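Local coordinates for protein Non-canonical purine NTP pyrophosphatase (Coxiella burnetii, PDB 3TQU) that probably hydrolyses non-canonical purine nucleoside triphosphates such as XTP, dITP and ITP to monophosphates and diphosphate, cleansing the nucleotide pool as a magnesium-dependent homodimer, at residues A[17-22]-A[184-189]; A[73-78]-A[82-87]; A[158-163]-A[178-183]. All coordinates share one frame; numbering follows the deposited sequence.

Contacts 1 and 3 each rest on a single salt bridge, whereas contact 2 is built from backbone hydrogen bonds and apolar packing. Contact 1 lies at the surface between helices 14-23 and 185-199; contact 3 is buried and joins the 158-163 loop to helix 177-183, which runs directly into helix 185-199. Contacts 1 and 3 touch through a weak hydrogen bond from Gln188 NE2 to Ile183 O. Contact 2, also buried, pairs the end of strand 68-77 with the loop after it, and Leu75 packs there on Tyr159 and Phe163 of contact 3. Contacts 1 and 3 place predicted substrate-binding charges, and contact 2 includes the predicted substrate residue Ser73 on its strand.

Contact 1 (A[17-22]-A[184-189]); sequences LAEMQE and SHRGQA
The guanidinium of Arg186 meets the carboxylate of Glu19 with its NE/NH2 edge, and both nitrogens converge on a single oxygen. Arg186 NE lies 3.0 Å from Glu19 OE1, and Arg186 NH2 is also 3.0 Å from that OE1, so the salt bridge is side-on but forked onto one atom. OE1 sits in the guanidinium plane, as a good acceptor for two N-H groups should. The carboxylate is less well aligned: its plane is turned 47° from the guanidinium, so NE arrives on the syn side of OE1 while NH2 comes from above the carboxylate plane. Both N-H...O angles are bent alike, near 148°, the price of sharing one acceptor.

Length explains why these residue types suit their places, since within 17-22 and 184-189 the closest CA atoms, those of Glu19 and Gly187, are 9.1 Å apart. Glu19 reaches across with a chain extended beyond CG, and Arg186, bent at chi3 (49°), swings its NE edge round to meet it at about a right angle. At the start of helix 185-199, Ser184 is the N-cap: its OG accepts from Gly187 N at 3.0 Å, which secures the turn that carries Arg186.

Arg186 and the neighbouring Lys16 are predicted substrate-binding residues, and Arg186 NH1 also forms a long, weak ion pair with Asp71. By accepting from both NE and NH2, Glu19 would act as a second-shell residue that fixes the rotation of the guanidinium, consistent with presenting its positive charge toward a bound nucleotide.

Contact 2 (A[73-78]-A[82-87]); sequences SGLTIA and SAPGVF
Pro84 lies against the strand with its CD and CG toward Leu75, CD only 3.1 Å from Leu75 O and CG 4.3 Å from Leu75 CB. Ile77 meets the same ring from farther along the strand, through CD1 at 4.3 Å from Pro84 CD. Ile77 CG1 is anti to its own carbonyl carbon (chi1 -59°) and the outer chain is extended, which carries CD1 to the proline. Thr76, on the other face of the strand, turns CB and CG2 to Ser82, both near Ser82 O, while Thr76 CA makes a CA-H...O contact with that oxygen.

Three backbone hydrogen bonds tie the segments together. Gly85 N donates to Leu75 O at 2.9 Å, Ile77 N to Ala83 O at 2.9 Å, and Ser82 N to Ile77 O at 3.0 Å; Thr76 and Pro84 form a single beta bridge. The peptide before Pro84 is cis, a geometry that proline adopts far more readily than other residues. Gly85 follows with positive phi, where a side chain would crowd Ser82 O. Gly74 CA lies 4.0 Å from Gly85 O, and a CB there would run into that oxygen.

Thr76 OG1 is satisfied by His122 and Ser120 of strand 118-128, and Pro134 of the second subunit packs on Thr76 and Ser82. With three backbone hydrogen bonds across it and side chains mostly apolar, the chemistry implies a tight chain reversal after strand 68-77, whose shape is set by cis-proline and glycine rather than by charge.

Contact 3 (A[158-163]-A[178-183]); sequences GYDPIF and QEKNAI
The carboxylate of Asp160 is the flat group that carries this contact, and the ammonium of Lys180 lies at its rim rather than over a face. Lys180 NZ approaches Asp160 OD2 on the syn side, 16° out of the carboxylate plane, at 2.7 Å. The other oxygen is less involved, with Asp160 OD1 3.6 Å from Lys180 NZ, so the salt bridge is one-sided. The aliphatic end of the lysine follows behind, its CE 3.5 Å from Asp160 OD2.

The two side chains cross at about a right angle. Lysine suits its place because the gap is wide: the CA atoms of Asp160 and Lys180 are 9.8 Å apart. With CG anti to the backbone N (chi1 178°) and the remaining torsions all in the anti range, its chain runs nearly straight from helix to loop. Aspartate suits the other end, being short enough to hold its charge close to the backbone, where Asp160 OD2 also accepts from Phe157 N. That oxygen thus has two donors, which would fix the carboxylate's rotation. Both Asp160 and Lys180 are predicted to bind substrate, so the bond probably orients NZ within that site.

In the fold, Asp160 opens a 3-10 turn (160-162) leading into strand 163-165, while Lys180 projects from helix 177-183 with its side chain on Trp143 of strand 137-147. Tyr159 and Ile162 pack on helix 98-112, so the salt bridge ties that helix-backed loop to helix 177-183, just before helix 185-199 begins.

Contact 1 (A[17-22]-A[184-189])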
loop_
_atom_site.group_PDB
_atom_site.type_symbol
_atom_site.label_atom_id
_atom_site.label_comp_id
_atom_site.label_asym_id
_atom_site.label_seq_id
_atom_site.Cartn_x
_atom_site.Cartn_y
_atom_site.Cartn_z
ATOM N N LEU A 17 10.311 -0.425 -18.618
ATOM C CA LEU A 17 11.210 0.724 -18.643
ATOM C C LEU A 17 10.780 1.732 -19.703
ATOM O O LEU A 17 10.740 2.936 -19.448
ATOM C CB LEU A 17 12.649 0.280 -18.904
ATOM C CG LEU A 17 13.667 1.420 -19.010
ATOM C CD1 LEU A 17 13.744 2.195 -17.700
ATOM C CD2 LEU A 17 15.030 0.887 -19.401
ATOM N N ALA A 18 10.457 1.233 -20.892
ATOM C CA ALA A 18 10.024 2.092 -21.989
ATOM C C ALA A 18 8.726 2.825 -21.654
ATOM O O ALA A 18 8.591 4.018 -21.927
ATOM C CB ALA A 18 9.861 1.277 -23.265
ATOM N N GLU A 19 7.769 2.111 -21.067
ATOM C CA GLU A 19 6.499 2.722 -20.684
ATOM C C GLU A 19 6.728 3.864 -19.694
ATOM O O GLU A 19 6.059 4.895 -19.751
ATOM C CB GLU A 19 5.550 1.681 -20.083
ATOM C CG GLU A 19 4.975 0.691 -21.089
ATOM C CD GLU A 19 4.106 -0.373 -20.436
ATOM O OE1 GLU A 19 3.756 -0.211 -19.247
ATOM O OE2 GLU A 19 3.776 -1.373 -21.110
HETATM N N MSE A 20 7.689 3.666 -18.798
HETATM C CA MSE A 20 8.007 4.627 -17.747
HETATM C C MSE A 20 8.677 5.866 -18.335
HETATM O O MSE A 20 8.329 6.998 -17.993
HETATM C CB MSE A 20 8.924 3.965 -16.711
HETATM C CG MSE A 20 9.320 4.826 -15.516
HETATM SE SE MSE A 20 7.940 4.830 -14.147
HETATM C CE MSE A 20 7.382 2.984 -14.345
ATOM N N GLN A 21 9.640 5.650 -19.222
ATOM C CA GLN A 21 10.340 6.759 -19.856
ATOM C C GLN A 21 9.363 7.625 -20.639
ATOM O O GLN A 21 9.456 8.851 -20.625
ATOM C CB GLN A 21 11.446 6.242 -20.775
ATOM C CG GLN A 21 12.597 5.572 -20.039
ATOM C CD GLN A 21 13.507 4.819 -20.982
ATOM O OE1 GLN A 21 13.105 4.458 -22.087
ATOM N NE2 GLN A 21 14.742 4.592 -20.559
ATOM N N GLU A 22 8.429 6.973 -21.322
ATOM C CA GLU A 22 7.379 7.671 -22.053
ATOM C C GLU A 22 6.492 8.463 -21.092
ATOM O O GLU A 22 6.119 9.603 -21.362
ATOM C CB GLU A 22 6.533 6.667 -22.839
ATOM C CG GLU A 22 5.278 7.257 -23.465
ATOM C CD GLU A 22 5.583 8.148 -24.649
ATOM O OE1 GLU A 22 6.637 7.945 -25.290
ATOM O OE2 GLU A 22 4.771 9.052 -24.940
ATOM N N SER A 184 -5.372 0.246 -18.769
ATOM C CA SER A 184 -5.094 -0.957 -17.991
ATOM C C SER A 184 -4.777 -0.646 -16.533
ATOM O O SER A 184 -4.711 0.515 -16.122
ATOM C CB SER A 184 -3.926 -1.735 -18.593
ATOM O OG SER A 184 -2.719 -1.007 -18.444
ATOM N N HIS A 185 -4.582 -1.711 -15.764
ATOM C CA HIS A 185 -4.163 -1.608 -14.379
ATOM C C HIS A 185 -2.804 -0.924 -14.281
ATOM O O HIS A 185 -2.562 -0.132 -13.368
ATOM C CB HIS A 185 -4.116 -2.999 -13.743
ATOM C CG HIS A 185 -3.339 -4.004 -14.538
ATOM N ND1 HIS A 185 -3.612 -4.280 -15.861
ATOM C CD2 HIS A 185 -2.307 -4.809 -14.192
ATOM C CE1 HIS A 185 -2.780 -5.209 -16.296
ATOM N NE2 HIS A 185 -1.976 -5.547 -15.302
ATOM N N ARG A 186 -1.919 -1.229 -15.228
ATOM C CA ARG A 186 -0.616 -0.576 -15.272
ATOM C C ARG A 186 -0.759 0.895 -15.640
ATOM O O ARG A 186 -0.154 1.761 -15.010
ATOM C CB ARG A 186 0.318 -1.273 -16.263
ATOM C CG ARG A 186 0.892 -2.590 -15.767
ATOM C CD ARG A 186 2.005 -3.082 -16.687
ATOM N NE ARG A 186 2.978 -2.030 -16.972
ATOM C CZ ARG A 186 3.963 -1.669 -16.151
ATOM N NH1 ARG A 186 4.115 -2.273 -14.980
ATOM N NH2 ARG A 186 4.797 -0.698 -16.501
ATOM N N GLY A 187 -1.557 1.175 -16.666
ATOM C CA GLY A 187 -1.800 2.546 -17.076
ATOM C C GLY A 187 -2.290 3.405 -15.922
ATOM O O GLY A 187 -1.830 4.532 -15.738
ATOM N N GLN A 188 -3.225 2.871 -15.141
ATOM C CA GLN A 188 -3.794 3.610 -14.016
ATOM C C GLN A 188 -2.769 3.823 -12.901
ATOM O O GLN A 188 -2.658 4.918 -12.347
ATOM C CB GLN A 188 -5.047 2.905 -13.482
ATOM C CG GLN A 188 -6.209 2.900 -14.467
ATOM C CD GLN A 188 -7.392 2.075 -13.994
ATOM O OE1 GLN A 188 -8.095 2.453 -13.057
ATOM N NE2 GLN A 188 -7.621 0.944 -14.648
ATOM N N ALA A 189 -2.018 2.778 -12.573
ATOM C CA ALA A 189 -0.962 2.905 -11.580
ATOM C C ALA A 189 0.045 3.965 -12.023
ATOM O O ALA A 189 0.433 4.837 -11.241
ATOM C CB ALA A 189 -0.274 1.567 -11.359
#

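Contact 2 (A[73-78]-A[82-87])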
loop_
_atom_site.group_PDB
_atom_site.type_symbol
_atom_site.label_atom_id
_atom_site.label_comp_id
_atom_site.label_asym_id
_atom_site.label_seq_id
_atom_site.Cartn_x
_atom_site.Cartn_y
_atom_site.Cartn_z
ATOM N N SER A 73 2.153 -7.383 -10.050
ATOM C CA SER A 73 0.871 -7.385 -10.735
ATOM C C SER A 73 0.295 -8.787 -10.830
ATOM O O SER A 73 1.007 -9.777 -10.661
ATOM C CB SER A 73 1.033 -6.811 -12.140
ATOM O OG SER A 73 1.925 -7.612 -12.900
ATOM N N GLY A 74 -0.996 -8.873 -11.119
ATOM C CA GLY A 74 -1.620 -10.169 -11.268
ATOM C C GLY A 74 -3.090 -10.092 -11.606
ATOM O O GLY A 74 -3.682 -9.013 -11.659
ATOM N N LEU A 75 -3.667 -11.263 -11.845
ATOM C CA LEU A 75 -5.077 -11.401 -12.156
ATOM C C LEU A 75 -5.764 -11.995 -10.936
ATOM O O LEU A 75 -5.271 -12.967 -10.366
ATOM C CB LEU A 75 -5.240 -12.343 -13.348
ATOM C CG LEU A 75 -6.652 -12.629 -13.841
ATOM C CD1 LEU A 75 -7.346 -11.341 -14.266
ATOM C CD2 LEU A 75 -6.608 -13.632 -14.989
ATOM N N THR A 76 -6.884 -11.407 -10.523
ATOM C CA THR A 76 -7.664 -11.954 -9.422
ATOM C C THR A 76 -9.056 -12.305 -9.924
ATOM O O THR A 76 -9.705 -11.500 -10.582
ATOM C CB THR A 76 -7.782 -10.968 -8.247
ATOM O OG1 THR A 76 -8.491 -9.798 -8.669
ATOM C CG2 THR A 76 -6.402 -10.572 -7.739
ATOM N N ILE A 77 -9.509 -13.512 -9.613
ATOM C CA ILE A 77 -10.808 -13.977 -10.083
ATOM C C ILE A 77 -11.756 -14.256 -8.921
ATOM O O ILE A 77 -11.477 -15.090 -8.061
ATOM C CB ILE A 77 -10.660 -15.213 -10.982
ATOM C CG1 ILE A 77 -9.782 -14.867 -12.190
ATOM C CG2 ILE A 77 -12.019 -15.708 -11.432
ATOM C CD1 ILE A 77 -9.463 -16.048 -13.097
ATOM N N ALA A 78 -12.880 -13.546 -8.911
ATOM C CA ALA A 78 -13.827 -13.602 -7.803
ATOM C C ALA A 78 -14.227 -15.029 -7.438
ATOM O O ALA A 78 -14.173 -15.415 -6.272
ATOM C CB ALA A 78 -15.059 -12.756 -8.112
ATOM N N SER A 82 -9.951 -14.908 -5.538
ATOM C CA SER A 82 -8.884 -13.983 -5.932
ATOM C C SER A 82 -7.645 -14.641 -6.543
ATOM O O SER A 82 -6.687 -13.958 -6.896
ATOM C CB SER A 82 -8.496 -13.052 -4.778
ATOM O OG SER A 82 -9.477 -12.045 -4.592
ATOM N N ALA A 83 -7.662 -15.963 -6.670
ATOM C CA ALA A 83 -6.614 -16.649 -7.417
ATOM C C ALA A 83 -6.718 -16.232 -8.882
ATOM O O ALA A 83 -7.795 -15.848 -9.337
ATOM C CB ALA A 83 -6.763 -18.155 -7.275
ATOM N N PRO A 84 -5.605 -16.312 -9.633
ATOM C CA PRO A 84 -4.289 -16.795 -9.195
ATOM C C PRO A 84 -3.538 -15.797 -8.314
ATOM O O PRO A 84 -2.581 -16.187 -7.649
ATOM C CB PRO A 84 -3.542 -17.011 -10.515
ATOM C CG PRO A 84 -4.175 -16.059 -11.463
ATOM C CD PRO A 84 -5.626 -16.009 -11.075
ATOM N N GLY A 85 -3.963 -14.537 -8.315
ATOM C CA GLY A 85 -3.360 -13.523 -7.464
ATOM C C GLY A 85 -1.851 -13.416 -7.600
ATOM O O GLY A 85 -1.334 -13.213 -8.698
ATOM N N VAL A 86 -1.139 -13.545 -6.483
ATOM C CA VAL A 86 0.318 -13.451 -6.508
ATOM C C VAL A 86 0.947 -14.687 -7.146
ATOM O O VAL A 86 2.149 -14.726 -7.395
ATOM C CB VAL A 86 0.914 -13.207 -5.100
ATOM C CG1 VAL A 86 0.507 -11.832 -4.586
ATOM C CG2 VAL A 86 0.492 -14.298 -4.129
ATOM N N PHE A 87 0.119 -15.694 -7.411
ATOM C CA PHE A 87 0.566 -16.899 -8.099
ATOM C C PHE A 87 0.187 -16.843 -9.575
ATOM O O PHE A 87 0.170 -17.867 -10.254
ATOM C CB PHE A 87 -0.040 -18.147 -7.452
ATOM C CG PHE A 87 0.245 -18.263 -5.984
ATOM C CD1 PHE A 87 1.387 -18.903 -5.533
ATOM C CD2 PHE A 87 -0.626 -17.721 -5.052
ATOM C CE1 PHE A 87 1.654 -19.006 -4.178
ATOM C CE2 PHE A 87 -0.365 -17.820 -3.697
ATOM C CZ PHE A 87 0.776 -18.465 -3.261
#

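Contact 3 (A[158-163]-A[178-183])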
loop_
_atom_site.group_PDB
_atom_site.type_symbol
_atom_site.label_atom_id
_atom_site.label_comp_id
_atom_site.label_asym_id
_atom_site.label_seq_id
_atom_site.Cartn_x
_atom_site.Cartn_y
_atom_site.Cartn_z
ATOM N N GLY A 158 0.235 -13.021 -21.634
ATOM C CA GLY A 158 -0.367 -13.606 -20.452
ATOM C C GLY A 158 -1.852 -13.866 -20.608
ATOM O O GLY A 158 -2.289 -14.448 -21.604
ATOM N N TYR A 159 -2.627 -13.426 -19.621
ATOM C CA TYR A 159 -4.058 -13.710 -19.573
ATOM C C TYR A 159 -4.891 -12.766 -20.439
ATOM O O TYR A 159 -6.116 -12.859 -20.456
ATOM C CB TYR A 159 -4.563 -13.659 -18.129
ATOM C CG TYR A 159 -3.936 -14.687 -17.212
ATOM C CD1 TYR A 159 -4.275 -16.032 -17.307
ATOM C CD2 TYR A 159 -3.015 -14.313 -16.242
ATOM C CE1 TYR A 159 -3.703 -16.977 -16.469
ATOM C CE2 TYR A 159 -2.442 -15.251 -15.397
ATOM C CZ TYR A 159 -2.790 -16.580 -15.515
ATOM O OH TYR A 159 -2.220 -17.512 -14.675
ATOM N N ASP A 160 -4.227 -11.868 -21.159
ATOM C CA ASP A 160 -4.928 -10.892 -21.994
ATOM C C ASP A 160 -6.032 -11.480 -22.885
ATOM O O ASP A 160 -7.108 -10.891 -23.000
ATOM C CB ASP A 160 -3.940 -10.075 -22.834
ATOM C CG ASP A 160 -3.213 -9.024 -22.019
ATOM O OD1 ASP A 160 -3.624 -8.780 -20.865
ATOM O OD2 ASP A 160 -2.242 -8.432 -22.538
ATOM N N PRO A 161 -5.774 -12.639 -23.520
ATOM C CA PRO A 161 -6.774 -13.227 -24.420
ATOM C C PRO A 161 -8.093 -13.630 -23.747
ATOM O O PRO A 161 -9.099 -13.739 -24.446
ATOM C CB PRO A 161 -6.062 -14.469 -24.974
ATOM C CG PRO A 161 -4.611 -14.147 -24.864
ATOM C CD PRO A 161 -4.488 -13.355 -23.592
ATOM N N ILE A 162 -8.100 -13.851 -22.435
ATOM C CA ILE A 162 -9.344 -14.219 -21.753
ATOM C C ILE A 162 -9.878 -13.134 -20.819
ATOM O O ILE A 162 -10.835 -13.364 -20.081
ATOM C CB ILE A 162 -9.227 -15.548 -20.965
ATOM C CG1 ILE A 162 -8.102 -15.468 -19.928
ATOM C CG2 ILE A 162 -9.035 -16.723 -21.916
ATOM C CD1 ILE A 162 -8.024 -16.690 -19.022
ATOM N N PHE A 163 -9.267 -11.955 -20.849
ATOM C CA PHE A 163 -9.746 -10.861 -20.020
ATOM C C PHE A 163 -10.683 -9.947 -20.803
ATOM O O PHE A 163 -10.242 -9.018 -21.478
ATOM C CB PHE A 163 -8.589 -10.061 -19.431
ATOM C CG PHE A 163 -9.017 -9.065 -18.395
ATOM C CD1 PHE A 163 -9.277 -9.471 -17.097
ATOM C CD2 PHE A 163 -9.173 -7.729 -18.718
ATOM C CE1 PHE A 163 -9.680 -8.559 -16.137
ATOM C CE2 PHE A 163 -9.571 -6.812 -17.761
ATOM C CZ PHE A 163 -9.823 -7.229 -16.470
ATOM N N GLN A 178 -1.801 0.566 -27.650
ATOM C CA GLN A 178 -1.885 1.898 -27.059
ATOM C C GLN A 178 -3.138 2.063 -26.207
ATOM O O GLN A 178 -3.097 2.674 -25.138
ATOM C CB GLN A 178 -1.849 2.978 -28.141
ATOM C CG GLN A 178 -0.538 3.062 -28.898
ATOM C CD GLN A 178 -0.526 4.197 -29.902
ATOM O OE1 GLN A 178 -1.313 5.139 -29.803
ATOM N NE2 GLN A 178 0.367 4.111 -30.881
ATOM N N GLU A 179 -4.254 1.518 -26.685
ATOM C CA GLU A 179 -5.508 1.647 -25.958
ATOM C C GLU A 179 -5.483 0.833 -24.672
ATOM O O GLU A 179 -5.979 1.284 -23.644
ATOM C CB GLU A 179 -6.702 1.241 -26.824
ATOM C CG GLU A 179 -8.040 1.303 -26.096
ATOM C CD GLU A 179 -8.421 2.712 -25.664
ATOM O OE1 GLU A 179 -7.684 3.664 -25.993
ATOM O OE2 GLU A 179 -9.467 2.868 -24.997
ATOM N N LYS A 180 -4.902 -0.361 -24.734
ATOM C CA LYS A 180 -4.760 -1.193 -23.543
ATOM C C LYS A 180 -3.888 -0.494 -22.510
ATOM O O LYS A 180 -4.226 -0.448 -21.329
ATOM C CB LYS A 180 -4.151 -2.556 -23.885
ATOM C CG LYS A 180 -3.942 -3.435 -22.658
ATOM C CD LYS A 180 -2.821 -4.443 -22.842
ATOM C CE LYS A 180 -2.510 -5.135 -21.527
ATOM N NZ LYS A 180 -1.344 -6.052 -21.620
ATOM N N ASN A 181 -2.759 0.047 -22.960
ATOM C CA ASN A 181 -1.818 0.694 -22.047
ATOM C C ASN A 181 -2.377 1.973 -21.430
ATOM O O ASN A 181 -1.917 2.417 -20.379
ATOM C CB ASN A 181 -0.481 0.969 -22.743
ATOM C CG ASN A 181 0.230 -0.307 -23.172
ATOM O OD1 ASN A 181 0.007 -1.377 -22.607
ATOM N ND2 ASN A 181 1.093 -0.195 -24.176
ATOM N N ALA A 182 -3.385 2.552 -22.075
ATOM C CA ALA A 182 -4.015 3.772 -21.575
ATOM C C ALA A 182 -5.025 3.520 -20.456
ATOM O O ALA A 182 -5.219 4.374 -19.590
ATOM C CB ALA A 182 -4.678 4.536 -22.713
ATOM N N ILE A 183 -5.665 2.354 -20.471
ATOM C CA ILE A 183 -6.764 2.088 -19.547
ATOM C C ILE A 183 -6.496 0.928 -18.587
ATOM O O ILE A 183 -7.299 0.652 -17.697
ATOM C CB ILE A 183 -8.077 1.791 -20.304
ATOM C CG1 ILE A 183 -7.981 0.451 -21.038
ATOM C CG2 ILE A 183 -8.413 2.928 -21.274
ATOM C CD1 ILE A 183 -9.294 -0.020 -21.623
#